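Local coordinates for protein imidazolonepropionase (Unidentified, PDB 2Q09) that catalyses hydrolysis of the ring carbon-nitrogen bond of imidazolone-5-propanoate to give N-formimidoyl-L-glutamate, the third step of histidine degradation, at residues 8-13 / 29-34; 62-67 / 365-370. All blocks are in the same frame, centred on the assembly; numbering follows the deposited sequence.

Interaction 1. Residues 8-13 / 29-34; sequences VWLNVT and PHALGV
Trp9 and Leu32 form a hydrogen-bonded antiparallel pair between strands 8-10 and 30-34. Trp9 N donates to Leu32 O at 2.7 Å, and Leu32 N returns a bond to Trp9 O. A G1 beta bulge follows. Asn11 and Val12 both face His30, and the chain turns a corner at Asn11 (phi 51°, psi 57°). Strand 7-10 stays in a four-stranded sheet with 30-35, while strand 12-14 goes on to pair with strand 63-73. Val12 and His30 exchange two more backbone bonds, with His30 N 2.7 Å from Val12 O.

The closer packing lies around Trp9. Its CG stands beside the backbone N (chi1 -80°), on the side of the bond to Leu32 O, and Trp9 CE3 meets that oxygen at 3.5 Å. Trp9 CZ3 is 3.7 Å from Val34 CG1. Val12 CG2 lies 3.3 Å from His30 O. Phe375 meets the indole edge-to-face.

The Pro29 end is looser. This proline is exposed, and its CG comes no nearer than 4.3 Å to Thr13 OG1.

Four nearly straight backbone bonds fix the register. Apolar groups pack on both faces. The polar ends of Asn11, Thr13 and His30 bond outside the segments, to Asp58, Gly61 and Glu28.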
# COMPACT_ATOMS: atom_id res chain seq x y z
N VAL A 8 22.86 -18.60 1.10
CA VAL A 8 22.37 -19.23 -0.11
C VAL A 8 21.19 -20.16 0.14
O VAL A 8 21.20 -20.96 1.08
CB VAL A 8 23.48 -20.06 -0.82
CG1 VAL A 8 22.88 -20.84 -1.99
CG2 VAL A 8 24.57 -19.14 -1.32
N TRP A 9 20.16 -20.01 -0.69
CA TRP A 9 18.96 -20.83 -0.61
C TRP A 9 19.02 -21.78 -1.80
O TRP A 9 18.91 -21.36 -2.95
CB TRP A 9 17.71 -19.95 -0.70
CG TRP A 9 17.38 -19.29 0.59
CD1 TRP A 9 16.45 -19.70 1.51
CD2 TRP A 9 18.03 -18.15 1.16
NE1 TRP A 9 16.49 -18.88 2.61
CE2 TRP A 9 17.46 -17.93 2.43
CE3 TRP A 9 19.06 -17.30 0.73
CZ2 TRP A 9 17.86 -16.88 3.26
CZ3 TRP A 9 19.46 -16.26 1.56
CH2 TRP A 9 18.87 -16.07 2.81
N LEU A 10 19.20 -23.07 -1.51
CA LEU A 10 19.28 -24.07 -2.56
C LEU A 10 17.93 -24.66 -2.93
O LEU A 10 17.01 -24.72 -2.10
CB LEU A 10 20.22 -25.20 -2.14
CG LEU A 10 21.70 -24.88 -1.96
CD1 LEU A 10 22.41 -26.08 -1.35
CD2 LEU A 10 22.32 -24.51 -3.30
N ASN A 11 17.82 -25.10 -4.17
CA ASN A 11 16.61 -25.72 -4.69
C ASN A 11 15.32 -24.94 -4.47
O ASN A 11 14.38 -25.46 -3.88
CB ASN A 11 16.47 -27.13 -4.13
CG ASN A 11 17.64 -28.03 -4.51
OD1 ASN A 11 17.98 -28.15 -5.68
ND2 ASN A 11 18.26 -28.65 -3.51
N VAL A 12 15.28 -23.71 -4.94
CA VAL A 12 14.07 -22.91 -4.83
C VAL A 12 13.45 -22.84 -6.23
O VAL A 12 14.17 -22.74 -7.22
CB VAL A 12 14.35 -21.47 -4.36
CG1 VAL A 12 14.80 -21.47 -2.91
CG2 VAL A 12 15.37 -20.81 -5.25
N THR A 13 12.12 -22.92 -6.30
CA THR A 13 11.41 -22.81 -7.57
C THR A 13 10.94 -21.35 -7.59
O THR A 13 9.89 -21.01 -7.04
CB THR A 13 10.19 -23.74 -7.61
OG1 THR A 13 10.62 -25.09 -7.39
CG2 THR A 13 9.50 -23.64 -8.97
N PRO A 29 14.11 -25.04 -10.92
CA PRO A 29 14.76 -24.86 -9.62
C PRO A 29 16.08 -24.09 -9.74
O PRO A 29 16.87 -24.33 -10.66
CB PRO A 29 14.97 -26.29 -9.15
CG PRO A 29 13.77 -26.99 -9.71
CD PRO A 29 13.71 -26.44 -11.12
N HIS A 30 16.29 -23.15 -8.83
CA HIS A 30 17.50 -22.33 -8.82
C HIS A 30 18.13 -22.28 -7.44
O HIS A 30 17.61 -22.83 -6.47
CB HIS A 30 17.18 -20.89 -9.23
CG HIS A 30 17.16 -20.66 -10.71
ND1 HIS A 30 16.34 -21.35 -11.56
CD2 HIS A 30 17.85 -19.78 -11.47
CE1 HIS A 30 16.52 -20.92 -12.80
NE2 HIS A 30 17.44 -19.96 -12.77
N ALA A 31 19.25 -21.57 -7.37
CA ALA A 31 19.97 -21.35 -6.13
C ALA A 31 19.97 -19.83 -6.00
O ALA A 31 20.32 -19.13 -6.94
CB ALA A 31 21.41 -21.86 -6.24
N LEU A 32 19.54 -19.32 -4.85
CA LEU A 32 19.50 -17.88 -4.64
C LEU A 32 20.49 -17.47 -3.56
O LEU A 32 20.38 -17.90 -2.41
CB LEU A 32 18.07 -17.45 -4.26
CG LEU A 32 17.77 -15.94 -4.23
CD1 LEU A 32 16.27 -15.73 -4.05
CD2 LEU A 32 18.54 -15.27 -3.10
N GLY A 33 21.46 -16.65 -3.94
CA GLY A 33 22.47 -16.20 -2.99
C GLY A 33 22.34 -14.71 -2.73
O GLY A 33 22.03 -13.94 -3.64
N VAL A 34 22.57 -14.29 -1.50
CA VAL A 34 22.46 -12.88 -1.18
C VAL A 34 23.78 -12.31 -0.69
O VAL A 34 24.59 -13.00 -0.08
CB VAL A 34 21.36 -12.63 -0.11
CG1 VAL A 34 20.05 -13.27 -0.56
CG2 VAL A 34 21.79 -13.18 1.23

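Interaction 2. Residues 62-67 / 365-370; sequences KLVTPG and GQLRVG
Leu367 CG lies anti to its carbonyl carbon (chi1 -61°), and CD1 continues the chain in extended form (chi2 -170°), which sets CG beside Pro66 and CD1 beside Val64. Val64 CG1 stands between its backbone N and carbonyl carbon (chi1 59°), where it meets Leu367 CD1 at 4.0 Å. The same CD1 is 3.8 Å from Val64 O. The other methyl, CD2, lies 3.8 Å from Pro66 CA. The Leu367 side chain crosses the proline at about a right angle, with Leu367 CG 3.8 Å from Pro66 CG. Pro66 CG is also 3.6 Å from Gly365 O.

Leu367 is the centre of an inverse gamma turn, and its side chain heads for strand 63-66. Beyond it, Arg368 NE bonds to Gln366 OE1 at 2.8 Å from above the amide plane. The same oxygen accepts from Ser19 N. Phe375 and Pro14 also touch Leu367. An alanine at Leu367 would probably open a gap beside Val64 and Pro66 and weaken the hold of the loop on the strand.

No hydrogen bond joins the two segments. The loop between helix 352-357 and strand 375-378 is therefore held to the start of strand 63-73 by apolar packing.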
# COMPACT_ATOMS: atom_id res chain seq x y z
N LYS A 62 10.78 -25.83 -2.87
CA LYS A 62 9.68 -24.95 -2.46
C LYS A 62 9.64 -23.69 -3.32
O LYS A 62 10.67 -23.15 -3.73
CB LYS A 62 9.81 -24.49 -1.01
CG LYS A 62 10.05 -25.55 0.03
CD LYS A 62 8.81 -26.33 0.42
CE LYS A 62 8.98 -26.90 1.83
NZ LYS A 62 10.28 -27.60 1.99
N LEU A 63 8.43 -23.22 -3.56
CA LEU A 63 8.20 -22.01 -4.35
C LEU A 63 8.73 -20.77 -3.62
O LEU A 63 8.54 -20.62 -2.41
CB LEU A 63 6.70 -21.85 -4.57
CG LEU A 63 6.20 -20.49 -5.06
CD1 LEU A 63 6.59 -20.29 -6.53
CD2 LEU A 63 4.66 -20.44 -4.90
N VAL A 64 9.39 -19.88 -4.36
CA VAL A 64 9.88 -18.64 -3.77
C VAL A 64 9.37 -17.48 -4.61
O VAL A 64 9.31 -17.56 -5.83
CB VAL A 64 11.43 -18.62 -3.69
CG1 VAL A 64 12.03 -18.77 -5.08
CG2 VAL A 64 11.89 -17.32 -3.05
N THR A 65 8.97 -16.40 -3.95
CA THR A 65 8.45 -15.23 -4.63
C THR A 65 9.00 -13.98 -3.95
O THR A 65 9.57 -14.05 -2.87
CB THR A 65 6.91 -15.11 -4.53
OG1 THR A 65 6.56 -14.77 -3.18
CG2 THR A 65 6.25 -16.44 -4.87
N PRO A 66 8.84 -12.82 -4.59
CA PRO A 66 9.33 -11.58 -3.97
C PRO A 66 8.42 -11.34 -2.76
O PRO A 66 7.33 -11.94 -2.68
CB PRO A 66 9.04 -10.53 -5.03
CG PRO A 66 9.12 -11.30 -6.32
CD PRO A 66 8.38 -12.58 -5.96
N GLY A 67 8.85 -10.52 -1.81
CA GLY A 67 8.02 -10.25 -0.65
C GLY A 67 6.82 -9.46 -1.12
O GLY A 67 6.94 -8.68 -2.06
N GLY A 365 10.17 -5.96 -5.65
CA GLY A 365 9.12 -6.51 -6.48
C GLY A 365 9.46 -7.60 -7.47
O GLY A 365 8.54 -8.17 -8.08
N GLN A 366 10.75 -7.88 -7.66
CA GLN A 366 11.15 -8.92 -8.62
C GLN A 366 12.36 -9.68 -8.11
O GLN A 366 13.18 -9.14 -7.37
CB GLN A 366 11.51 -8.29 -9.96
CG GLN A 366 10.44 -7.42 -10.57
CD GLN A 366 10.90 -6.77 -11.86
OE1 GLN A 366 11.28 -7.46 -12.81
NE2 GLN A 366 10.87 -5.44 -11.90
N LEU A 367 12.47 -10.95 -8.50
CA LEU A 367 13.61 -11.76 -8.09
C LEU A 367 14.65 -11.62 -9.19
O LEU A 367 14.78 -12.47 -10.08
CB LEU A 367 13.22 -13.23 -7.91
CG LEU A 367 12.16 -13.56 -6.84
CD1 LEU A 367 12.10 -15.08 -6.67
CD2 LEU A 367 12.50 -12.91 -5.51
N ARG A 368 15.38 -10.50 -9.15
CA ARG A 368 16.43 -10.22 -10.12
C ARG A 368 17.72 -9.90 -9.39
O ARG A 368 17.72 -9.31 -8.32
CB ARG A 368 16.10 -8.98 -10.94
CG ARG A 368 14.90 -9.04 -11.83
CD ARG A 368 15.00 -7.85 -12.76
NE ARG A 368 13.88 -7.74 -13.68
CZ ARG A 368 14.01 -7.34 -14.94
NH1 ARG A 368 15.20 -7.02 -15.42
NH2 ARG A 368 12.94 -7.24 -15.72
N VAL A 369 18.84 -10.26 -10.02
CA VAL A 369 20.14 -9.97 -9.44
C VAL A 369 20.28 -8.46 -9.34
O VAL A 369 19.93 -7.73 -10.26
CB VAL A 369 21.27 -10.54 -10.31
CG1 VAL A 369 22.58 -9.79 -10.06
CG2 VAL A 369 21.45 -12.02 -10.00
N GLY A 370 20.78 -7.99 -8.20
CA GLY A 370 20.95 -6.56 -8.02
C GLY A 370 19.86 -5.89 -7.19
O GLY A 370 20.08 -4.81 -6.63

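Overall arrangement
Interaction 1 comes first along the chain and closes before interaction 2 opens. Their centres are about 10 Å apart, on the same side of the chain's centre. Strand 12-14 runs parallel to strand 63-73 and links them. Thr13 N and O probably bond to Lys62 O and Val64 N, and Val12 packs on Val64. Interaction 2 joins segments 298 residues apart, bringing in the loop before strand 375-378. Phe375 of that strand touches both contacts. Together they join N- and C-terminal parts of the chain in the small beta domain beside the TIM barrel. Strand 63-73 runs on from here to the iron ligand His72, though both contacts lie away from the site.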